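PDB 1IQQ: S3-RNase from Pyrus pyrifolia, which cleaves RNA as a T2-family ribonuclease of the pistil, where it serves gametophytic self-incompatibility, the rejection of a plant's own pollen. Local coordinates for residues P45-I50 / W85-S90; N52-E57 / I96-H101; D2-T7 / L35-M40. One frame throughout, in Å; residues are numbered along the deposited sequence.

Contact 1. Residues P45-I50 / W85-S90; sequences PSKCPI and WMKHGS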
loop_
_atom_site.group_PDB
_atom_site.type_symbol
_atom_site.label_atom_id
_atom_site.label_comp_id
_atom_site.label_asym_id
_atom_site.label_seq_id
_atom_site.Cartn_x
_atom_site.Cartn_y
_atom_site.Cartn_z
ATOM N N PRO A 45 -0.876 15.371 6.186
ATOM C CA PRO A 45 -0.619 15.611 7.632
ATOM C C PRO A 45 0.341 14.492 8.085
ATOM O O PRO A 45 0.468 13.425 7.440
ATOM C CB PRO A 45 -2.002 15.520 8.270
ATOM C CG PRO A 45 -2.682 14.505 7.381
ATOM C CD PRO A 45 -2.235 14.866 5.975
ATOM N N SER A 46 1.071 14.784 9.172
ATOM C CA SER A 46 2.042 13.845 9.734
ATOM C C SER A 46 2.199 14.101 11.211
ATOM O O SER A 46 2.216 15.262 11.662
ATOM C CB SER A 46 3.399 14.072 9.040
ATOM O OG SER A 46 4.398 13.182 9.505
ATOM N N LYS A 47 2.292 13.019 11.994
ATOM C CA LYS A 47 2.514 13.115 13.439
ATOM C C LYS A 47 1.539 14.066 14.094
ATOM O O LYS A 47 1.877 15.071 14.755
ATOM C CB LYS A 47 3.953 13.556 13.696
ATOM C CG LYS A 47 4.986 12.591 13.072
ATOM C CD LYS A 47 5.937 11.984 14.061
ATOM C CE LYS A 47 7.173 11.508 13.285
ATOM N NZ LYS A 47 8.336 11.096 14.142
ATOM N N CYS A 48 0.274 13.739 13.950
ATOM C CA CYS A 48 -0.760 14.550 14.548
ATOM C C CYS A 48 -0.846 14.234 16.057
ATOM O O CYS A 48 -0.576 13.103 16.489
ATOM C CB CYS A 48 -2.111 14.203 13.883
ATOM S SG CYS A 48 -2.097 14.682 12.120
ATOM N N PRO A 49 -1.266 15.211 16.867
ATOM C CA PRO A 49 -1.367 14.953 18.324
ATOM C C PRO A 49 -2.324 13.795 18.592
ATOM O O PRO A 49 -3.485 13.789 18.140
ATOM C CB PRO A 49 -1.932 16.244 18.900
ATOM C CG PRO A 49 -1.562 17.301 17.851
ATOM C CD PRO A 49 -1.764 16.556 16.531
ATOM N N ILE A 50 -1.881 12.854 19.406
ATOM C CA ILE A 50 -2.734 11.688 19.706
ATOM C C ILE A 50 -3.869 11.992 20.671
ATOM O O ILE A 50 -3.870 13.044 21.322
ATOM C CB ILE A 50 -1.858 10.558 20.294
ATOM C CG1 ILE A 50 -1.214 11.020 21.633
ATOM C CG2 ILE A 50 -0.791 10.230 19.325
ATOM C CD1 ILE A 50 -0.723 9.905 22.518
ATOM N N TRP A 85 1.683 4.027 12.994
ATOM C CA TRP A 85 0.628 4.649 13.755
ATOM C C TRP A 85 0.996 6.095 14.089
ATOM O O TRP A 85 0.194 7.002 13.936
ATOM C CB TRP A 85 0.349 3.849 15.028
ATOM C CG TRP A 85 -0.388 4.656 16.064
ATOM C CD1 TRP A 85 0.118 5.082 17.267
ATOM C CD2 TRP A 85 -1.706 5.166 15.964
ATOM N NE1 TRP A 85 -0.829 5.850 17.925
ATOM C CE2 TRP A 85 -1.961 5.899 17.134
ATOM C CE3 TRP A 85 -2.712 5.062 14.987
ATOM C CZ2 TRP A 85 -3.175 6.544 17.362
ATOM C CZ3 TRP A 85 -3.900 5.680 15.202
ATOM C CH2 TRP A 85 -4.133 6.435 16.402
ATOM N N MET A 86 2.175 6.297 14.659
ATOM C CA MET A 86 2.497 7.672 15.055
ATOM C C MET A 86 2.562 8.670 13.924
ATOM O O MET A 86 2.114 9.843 14.081
ATOM C CB MET A 86 3.803 7.692 15.865
ATOM C CG MET A 86 3.660 7.101 17.288
ATOM S SD MET A 86 2.352 7.792 18.228
ATOM C CE MET A 86 3.075 9.432 18.598
ATOM N N LYS A 87 3.148 8.259 12.800
ATOM C CA LYS A 87 3.263 9.187 11.677
ATOM C C LYS A 87 2.010 9.369 10.862
ATOM O O LYS A 87 1.683 10.481 10.444
ATOM C CB LYS A 87 4.359 8.755 10.727
ATOM C CG LYS A 87 4.622 9.758 9.643
ATOM C CD LYS A 87 5.857 9.383 8.795
ATOM C CE LYS A 87 5.895 10.320 7.607
ATOM N NZ LYS A 87 6.779 9.912 6.466
ATOM N N HIS A 88 1.297 8.277 10.634
ATOM C CA HIS A 88 0.082 8.363 9.773
ATOM C C HIS A 88 -1.275 8.105 10.438
ATOM O O HIS A 88 -2.174 8.936 10.305
ATOM C CB HIS A 88 0.301 7.367 8.624
ATOM C CG HIS A 88 1.485 7.710 7.783
ATOM N ND1 HIS A 88 1.486 8.807 6.972
ATOM C CD2 HIS A 88 2.680 7.081 7.599
ATOM C CE1 HIS A 88 2.625 8.850 6.303
ATOM N NE2 HIS A 88 3.365 7.814 6.661
ATOM N N GLY A 89 -1.424 6.968 11.141
ATOM C CA GLY A 89 -2.703 6.605 11.766
ATOM C C GLY A 89 -3.231 7.715 12.655
ATOM O O GLY A 89 -4.442 7.976 12.720
ATOM N N SER A 90 -2.316 8.346 13.384
ATOM C CA SER A 90 -2.684 9.425 14.347
ATOM C C SER A 90 -3.388 10.601 13.682
ATOM O O SER A 90 -4.032 11.427 14.360
ATOM C CB SER A 90 -1.406 9.952 15.040
ATOM O OG SER A 90 -0.605 10.591 14.052
HETATM O O HOH W 1 -0.591 10.836 6.980
HETATM O O HOH W 2 1.656 11.562 16.375
#
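K47 and C48 press their backbone onto the C-terminal part of helix 77-89. The K47 amide donates to K87 O at 3.0 Å with a nearly straight N-H (166°), and K47 CA sets its hydrogen against M86 O, 3.4 Å away. S90 holds the tight part together. Its OG, turned between its own backbone N and carbonyl carbon (chi1 66°), hands its proton back to M86 O at 2.8 Å, reaching that oxygen from above the carbonyl plane, and receives a weak bond from C48 N. C48 CB rests 3.4 Å from S90 O. A wider pi-type turn runs through 85-89, with S90 N bonded to W85 O, and the C48-C91 disulfide ties the loop covalently to C91, the residue next after S90. The turn carries K87 and H88, both active-site residues of the T2 fold, H88 as proton acceptor. Water 1 links P45 O to H88 ND1 in the plane of the imidazole, while K87 CG lies over the centre of one face of that ring. The outer side is exposed. There S46 OG lies beside the methylenes of K87, whose chain is extended beyond CG; I50 CG2 makes a looser contact with M86 CE at 4.0 Å, the two side chains crossing obliquely, and water 2 bridges C48 O and M86 O.

Contact 2. Residues N52-E57 / I96-H101; sequences NIRKRE and IDNENH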
loop_
_atom_site.group_PDB
_atom_site.type_symbol
_atom_site.label_atom_id
_atom_site.label_comp_id
_atom_site.label_asym_id
_atom_site.label_seq_id
_atom_site.Cartn_x
_atom_site.Cartn_y
_atom_site.Cartn_z
ATOM N N ASN A 52 -5.177 9.105 22.550
ATOM C CA ASN A 52 -5.239 7.945 23.414
ATOM C C ASN A 52 -3.925 7.160 23.219
ATOM O O ASN A 52 -3.182 7.438 22.260
ATOM C CB ASN A 52 -6.530 7.084 23.131
ATOM C CG ASN A 52 -6.804 6.900 21.669
ATOM O OD1 ASN A 52 -5.883 6.643 20.849
ATOM N ND2 ASN A 52 -8.061 7.046 21.314
ATOM N N ILE A 53 -3.654 6.280 24.140
ATOM C CA ILE A 53 -2.450 5.445 24.114
ATOM C C ILE A 53 -2.972 4.038 24.402
ATOM O O ILE A 53 -3.674 3.788 25.403
ATOM C CB ILE A 53 -1.514 5.832 25.213
ATOM C CG1 ILE A 53 -1.078 7.261 25.004
ATOM C CG2 ILE A 53 -0.195 5.005 25.111
ATOM C CD1 ILE A 53 -0.018 7.794 26.046
ATOM N N ARG A 54 -2.684 3.110 23.497
ATOM C CA ARG A 54 -3.185 1.745 23.585
ATOM C C ARG A 54 -2.098 0.707 23.314
ATOM O O ARG A 54 -1.121 0.966 22.613
ATOM C CB ARG A 54 -4.320 1.558 22.527
ATOM C CG ARG A 54 -5.510 2.523 22.718
ATOM C CD ARG A 54 -6.294 2.159 24.033
ATOM N NE ARG A 54 -7.201 3.273 24.335
ATOM C CZ ARG A 54 -8.354 3.514 23.707
ATOM N NH1 ARG A 54 -8.795 2.708 22.724
ATOM N NH2 ARG A 54 -9.047 4.606 24.033
ATOM N N LYS A 55 -2.306 -0.493 23.829
ATOM C CA LYS A 55 -1.376 -1.603 23.657
ATOM C C LYS A 55 -1.997 -2.554 22.635
ATOM O O LYS A 55 -3.225 -2.836 22.658
ATOM C CB LYS A 55 -1.197 -2.354 25.014
ATOM C CG LYS A 55 -0.565 -1.485 26.045
ATOM C CD LYS A 55 -0.303 -2.257 27.357
ATOM C CE LYS A 55 0.178 -1.310 28.468
ATOM N NZ LYS A 55 1.644 -1.371 28.806
ATOM N N ARG A 56 -1.169 -3.028 21.706
ATOM C CA ARG A 56 -1.682 -4.045 20.759
ATOM C C ARG A 56 -1.670 -5.468 21.342
ATOM O O ARG A 56 -0.747 -5.853 22.054
ATOM C CB ARG A 56 -0.828 -4.092 19.456
ATOM C CG ARG A 56 -0.799 -2.810 18.658
ATOM C CD ARG A 56 0.007 -2.993 17.362
ATOM N NE ARG A 56 1.414 -3.269 17.614
ATOM C CZ ARG A 56 2.416 -2.387 17.513
ATOM N NH1 ARG A 56 2.236 -1.098 17.180
ATOM N NH2 ARG A 56 3.654 -2.835 17.681
ATOM N N GLU A 57 -2.712 -6.270 21.002
ATOM C CA GLU A 57 -2.791 -7.673 21.442
ATOM C C GLU A 57 -2.019 -8.546 20.485
ATOM O O GLU A 57 -1.761 -8.149 19.327
ATOM C CB GLU A 57 -4.240 -8.192 21.482
ATOM C CG GLU A 57 -5.106 -7.619 22.571
ATOM C CD GLU A 57 -4.604 -8.031 23.933
ATOM O OE1 GLU A 57 -4.329 -9.244 24.141
ATOM O OE2 GLU A 57 -4.465 -7.133 24.775
ATOM N N ILE A 96 -10.438 7.124 12.148
ATOM C CA ILE A 96 -9.518 6.150 12.805
ATOM C C ILE A 96 -9.488 6.579 14.321
ATOM O O ILE A 96 -9.038 7.681 14.616
ATOM C CB ILE A 96 -8.086 6.307 12.207
ATOM C CG1 ILE A 96 -8.119 6.075 10.665
ATOM C CG2 ILE A 96 -7.116 5.344 12.965
ATOM C CD1 ILE A 96 -8.592 4.712 10.218
ATOM N N ASP A 97 -10.004 5.719 15.198
ATOM C CA ASP A 97 -10.144 6.125 16.600
ATOM C C ASP A 97 -8.905 6.033 17.466
ATOM O O ASP A 97 -8.714 6.833 18.362
ATOM C CB ASP A 97 -11.251 5.287 17.222
ATOM C CG ASP A 97 -11.618 5.755 18.626
ATOM O OD1 ASP A 97 -12.378 6.755 18.754
ATOM O OD2 ASP A 97 -11.176 5.088 19.571
ATOM N N ASN A 98 -8.101 5.003 17.239
ATOM C CA ASN A 98 -6.984 4.747 18.141
ATOM C C ASN A 98 -6.082 3.768 17.409
ATOM O O ASN A 98 -6.418 3.283 16.309
ATOM C CB ASN A 98 -7.565 4.118 19.444
ATOM C CG ASN A 98 -8.227 2.755 19.216
ATOM O OD1 ASN A 98 -7.576 1.728 18.999
ATOM N ND2 ASN A 98 -9.561 2.725 19.294
ATOM N N GLU A 99 -4.940 3.465 18.009
ATOM C CA GLU A 99 -3.967 2.587 17.353
ATOM C C GLU A 99 -4.494 1.225 16.962
ATOM O O GLU A 99 -4.204 0.706 15.882
ATOM C CB GLU A 99 -2.739 2.439 18.284
ATOM C CG GLU A 99 -1.655 1.520 17.748
ATOM C CD GLU A 99 -0.415 1.477 18.622
ATOM O OE1 GLU A 99 -0.186 2.375 19.460
ATOM O OE2 GLU A 99 0.369 0.513 18.425
ATOM N N ASN A 100 -5.195 0.571 17.868
ATOM C CA ASN A 100 -5.732 -0.751 17.531
ATOM C C ASN A 100 -6.776 -0.623 16.374
ATOM O O ASN A 100 -6.767 -1.445 15.410
ATOM C CB ASN A 100 -6.394 -1.389 18.786
ATOM C CG ASN A 100 -5.367 -1.928 19.727
ATOM O OD1 ASN A 100 -4.472 -2.681 19.320
ATOM N ND2 ASN A 100 -5.473 -1.548 21.006
ATOM N N HIS A 101 -7.636 0.396 16.433
ATOM C CA HIS A 101 -8.632 0.595 15.400
ATOM C C HIS A 101 -7.980 0.874 14.059
ATOM O O HIS A 101 -8.478 0.446 13.021
ATOM C CB HIS A 101 -9.588 1.741 15.838
ATOM C CG HIS A 101 -10.683 2.037 14.853
ATOM N ND1 HIS A 101 -11.573 1.082 14.390
ATOM C CD2 HIS A 101 -11.049 3.202 14.311
ATOM C CE1 HIS A 101 -12.459 1.673 13.589
ATOM N NE2 HIS A 101 -12.164 2.957 13.534
HETATM O O HOH W 3 -4.166 4.559 20.487
HETATM O O HOH W 4 -1.465 3.955 21.111
HETATM O O HOH W 5 -11.268 4.300 22.139
HETATM O O HOH W 6 -7.836 0.027 21.874
HETATM O O HOH W 7 -5.214 -5.322 19.847
#
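N52 and N98 meet crosswise at about a right angle, their amide planes 72° apart, with N52 OD1 3.3 Å from N98 CB. In this pose N52 ND2 donates to D97 O at 3.0 Å, the acceptor lying in the plane of the N52 amide. N98 is the N-cap of helix 99-112: its OD1 accepts from H101 N, and its ND2 donates to the anti lone pair of D97 OD2, so both ends of the amide are held. The R54 side chain crosses that of N98 at about a right angle as well, bringing NH1 to 3.5 Å from N98 ND2, while N52 CG sits over one face of the guanidinium, toward its rim. Water 5 joins R54 NH2 to D97 OD2, and water 6 lies between R54 NH1 and N100 ND2. N100 faces the backbone of the loop. Its ND2 donates to K55 O at 3.1 Å, from above the carbonyl plane, and its OD1 takes a proton from water 7, which in turn accepts from E57 N. R56 and E99 also cross at about a right angle, guanidinium and carboxylate 54° apart; the salt bridge from NH1 to OE2 is short at 2.8 Å, though its hydrogen bond is bent and weak. E99 is extended beyond CG, and water 4 joins its OE1 to R54 N. The loop 52-57 runs beside the start of helix 99-112, and its R56 guanidinium also forms salt bridges with E61 of helix 58-67 and D82 of helix 77-89.

Contact 3. Residues D2-T7 / L35-M40; sequences DYFQFT and LWPSNM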
loop_
_atom_site.group_PDB
_atom_site.type_symbol
_atom_site.label_atom_id
_atom_site.label_comp_id
_atom_site.label_asym_id
_atom_site.label_seq_id
_atom_site.Cartn_x
_atom_site.Cartn_y
_atom_site.Cartn_z
ATOM N N ASP A 2 -7.966 15.052 4.049
ATOM C CA ASP A 2 -9.057 15.084 3.050
ATOM C C ASP A 2 -9.468 13.703 2.571
ATOM O O ASP A 2 -10.640 13.479 2.288
ATOM C CB ASP A 2 -8.644 15.833 1.773
ATOM C CG ASP A 2 -8.311 17.296 2.024
ATOM O OD1 ASP A 2 -8.978 17.887 2.917
ATOM O OD2 ASP A 2 -7.426 17.798 1.309
ATOM N N TYR A 3 -8.523 12.770 2.454
ATOM C CA TYR A 3 -8.867 11.450 1.846
ATOM C C TYR A 3 -7.823 10.465 2.291
ATOM O O TYR A 3 -6.881 10.848 3.015
ATOM C CB TYR A 3 -8.885 11.581 0.316
ATOM C CG TYR A 3 -7.518 11.657 -0.384
ATOM C CD1 TYR A 3 -6.981 10.534 -1.011
ATOM C CD2 TYR A 3 -6.781 12.857 -0.435
ATOM C CE1 TYR A 3 -5.760 10.546 -1.641
ATOM C CE2 TYR A 3 -5.556 12.889 -1.124
ATOM C CZ TYR A 3 -5.031 11.712 -1.712
ATOM O OH TYR A 3 -3.765 11.746 -2.272
ATOM N N PHE A 4 -7.997 9.185 1.954
ATOM C CA PHE A 4 -6.994 8.186 2.301
ATOM C C PHE A 4 -6.293 7.585 1.111
ATOM O O PHE A 4 -6.901 7.349 0.030
ATOM C CB PHE A 4 -7.682 6.980 2.972
ATOM C CG PHE A 4 -8.130 7.231 4.358
ATOM C CD1 PHE A 4 -9.459 7.428 4.629
ATOM C CD2 PHE A 4 -7.207 7.205 5.390
ATOM C CE1 PHE A 4 -9.902 7.593 5.999
ATOM C CE2 PHE A 4 -7.628 7.352 6.726
ATOM C CZ PHE A 4 -8.941 7.539 7.023
ATOM N N GLN A 5 -5.017 7.289 1.295
ATOM C CA GLN A 5 -4.236 6.496 0.358
ATOM C C GLN A 5 -3.958 5.176 1.041
ATOM O O GLN A 5 -3.315 5.141 2.105
ATOM C CB GLN A 5 -2.891 7.114 0.071
ATOM C CG GLN A 5 -3.045 8.410 -0.803
ATOM C CD GLN A 5 -1.695 8.997 -1.116
ATOM O OE1 GLN A 5 -0.999 8.563 -2.066
ATOM N NE2 GLN A 5 -1.279 9.945 -0.306
ATOM N N PHE A 6 -4.375 4.060 0.451
ATOM C CA PHE A 6 -4.059 2.720 0.990
ATOM C C PHE A 6 -3.105 2.117 0.022
ATOM O O PHE A 6 -3.473 1.705 -1.085
ATOM C CB PHE A 6 -5.365 1.916 1.096
ATOM C CG PHE A 6 -5.213 0.521 1.676
ATOM C CD1 PHE A 6 -5.955 -0.508 1.171
ATOM C CD2 PHE A 6 -4.377 0.271 2.748
ATOM C CE1 PHE A 6 -5.889 -1.804 1.774
ATOM C CE2 PHE A 6 -4.298 -0.998 3.359
ATOM C CZ PHE A 6 -5.057 -2.041 2.877
ATOM N N THR A 7 -1.836 2.053 0.428
ATOM C CA THR A 7 -0.758 1.611 -0.485
ATOM C C THR A 7 -0.273 0.227 -0.151
ATOM O O THR A 7 -0.032 -0.072 1.050
ATOM C CB THR A 7 0.414 2.557 -0.343
ATOM O OG1 THR A 7 -0.023 3.896 -0.665
ATOM C CG2 THR A 7 1.532 2.171 -1.365
ATOM N N LEU A 35 -1.343 3.241 5.242
ATOM C CA LEU A 35 -2.713 3.800 5.161
ATOM C C LEU A 35 -2.524 5.247 5.631
ATOM O O LEU A 35 -2.291 5.510 6.843
ATOM C CB LEU A 35 -3.712 3.082 6.030
ATOM C CG LEU A 35 -5.277 3.067 5.776
ATOM C CD1 LEU A 35 -6.176 3.147 7.053
ATOM C CD2 LEU A 35 -5.748 3.812 4.517
ATOM N N TRP A 36 -2.528 6.126 4.645
ATOM C CA TRP A 36 -2.212 7.525 4.918
ATOM C C TRP A 36 -3.306 8.531 4.832
ATOM O O TRP A 36 -3.916 8.654 3.775
ATOM C CB TRP A 36 -1.159 8.070 3.928
ATOM C CG TRP A 36 0.151 7.346 3.890
ATOM C CD1 TRP A 36 0.621 6.351 4.736
ATOM C CD2 TRP A 36 1.198 7.628 2.953
ATOM N NE1 TRP A 36 1.932 6.017 4.342
ATOM C CE2 TRP A 36 2.291 6.795 3.269
ATOM C CE3 TRP A 36 1.313 8.510 1.864
ATOM C CZ2 TRP A 36 3.510 6.824 2.523
ATOM C CZ3 TRP A 36 2.511 8.538 1.139
ATOM C CH2 TRP A 36 3.585 7.701 1.478
ATOM N N PRO A 37 -3.657 9.195 5.928
ATOM C CA PRO A 37 -4.659 10.285 5.862
ATOM C C PRO A 37 -3.866 11.288 4.973
ATOM O O PRO A 37 -2.647 11.611 5.231
ATOM C CB PRO A 37 -4.727 10.775 7.313
ATOM C CG PRO A 37 -4.446 9.536 8.121
ATOM C CD PRO A 37 -3.337 8.845 7.324
ATOM N N SER A 38 -4.495 11.797 3.920
ATOM C CA SER A 38 -3.795 12.615 2.919
ATOM C C SER A 38 -4.536 13.863 2.550
ATOM O O SER A 38 -5.730 13.952 2.802
ATOM C CB SER A 38 -3.626 11.789 1.633
ATOM O OG SER A 38 -2.932 10.602 1.975
ATOM N N ASN A 39 -3.837 14.840 1.980
ATOM C CA ASN A 39 -4.475 16.099 1.570
ATOM C C ASN A 39 -4.457 16.240 0.076
ATOM O O ASN A 39 -3.501 15.839 -0.618
ATOM C CB ASN A 39 -3.737 17.306 2.172
ATOM C CG ASN A 39 -4.016 17.475 3.659
ATOM O OD1 ASN A 39 -5.083 17.107 4.176
ATOM N ND2 ASN A 39 -3.062 18.074 4.364
ATOM N N MET A 40 -5.586 16.767 -0.437
ATOM C CA MET A 40 -5.694 16.945 -1.873
ATOM C C MET A 40 -4.728 18.042 -2.351
ATOM O O MET A 40 -4.173 17.934 -3.440
ATOM C CB MET A 40 -7.138 17.334 -2.259
ATOM C CG MET A 40 -8.202 16.267 -1.968
ATOM S SD MET A 40 -7.965 14.960 -3.146
ATOM C CE MET A 40 -8.539 15.695 -4.594
HETATM O O HOH W 8 -2.014 13.504 -1.327
#
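D2 and Y3 both donate their backbone N-H to S38 O, at 2.8 and 3.1 Å, from opposite faces of its carbonyl plane: a classic beta bulge. From Y3-S38 onward the strands pair antiparallel, with Y3-S38 and Q5-W36 as hydrogen-bonded pairs and F4-P37 and F6-L35 as non-hydrogen-bonded ones. Among side-chain bonds, D2 OD2 accepts from M40 N at 2.7 Å through its anti lone pair. An alanine in place of D2 would probably leave the M40 amide without this acceptor and the chain at M40 less firmly held to the N-terminal strand. The extended chain of Q5 brings NE2 to S38 OG (2.9 Å), which lies in the Q5 amide plane; that hydroxyl gives its proton to W36 O, an oxygen already bonded to Q5 N. Aromatic contacts gather at Y3. S38 CB stands over one face of its ring, 3.8 Å from the centroid in a CH-pi contact, N39 O lies at the edge, and M40 SD approaches obliquely, 3.6 Å from CD2, as a Met-aromatic contact. Apolar packing occupies the face bearing F4, F6, L35 and P37: L35 CD2 touches F4 CD2 at 3.8 Å and F6 CB at 3.9 Å. V106 and M109 of helix 99-112 cover F6 and L35. The pair belongs to the central sheet of the T2 ribonuclease fold, and W36, on the face shared with Q5, stacks on the active-site residue H88.

Overall arrangement
Contacts 1 and 3 meet at catalytic H88: their centres are 12 Å apart, and H88 NE2 of contact 1 comes within 3.3 Å of W36 NE1 of contact 3, while H88 O packs on P37 CD at 3.2 Å. The W36 side chain also passes about 4 Å from that of H33, the proton donor. Contact 2 adjoins contact 1 through W85, centres 12 Å apart, where W85 CH2 lies 3.5 Å from N98 C. Contacts 2 and 3, about 19 Å apart between centres, touch through I96, whose CG1 is 4.0 Å from F4 CZ. The R56 side chain of contact 2 remains about 8 Å from that of catalytic E84.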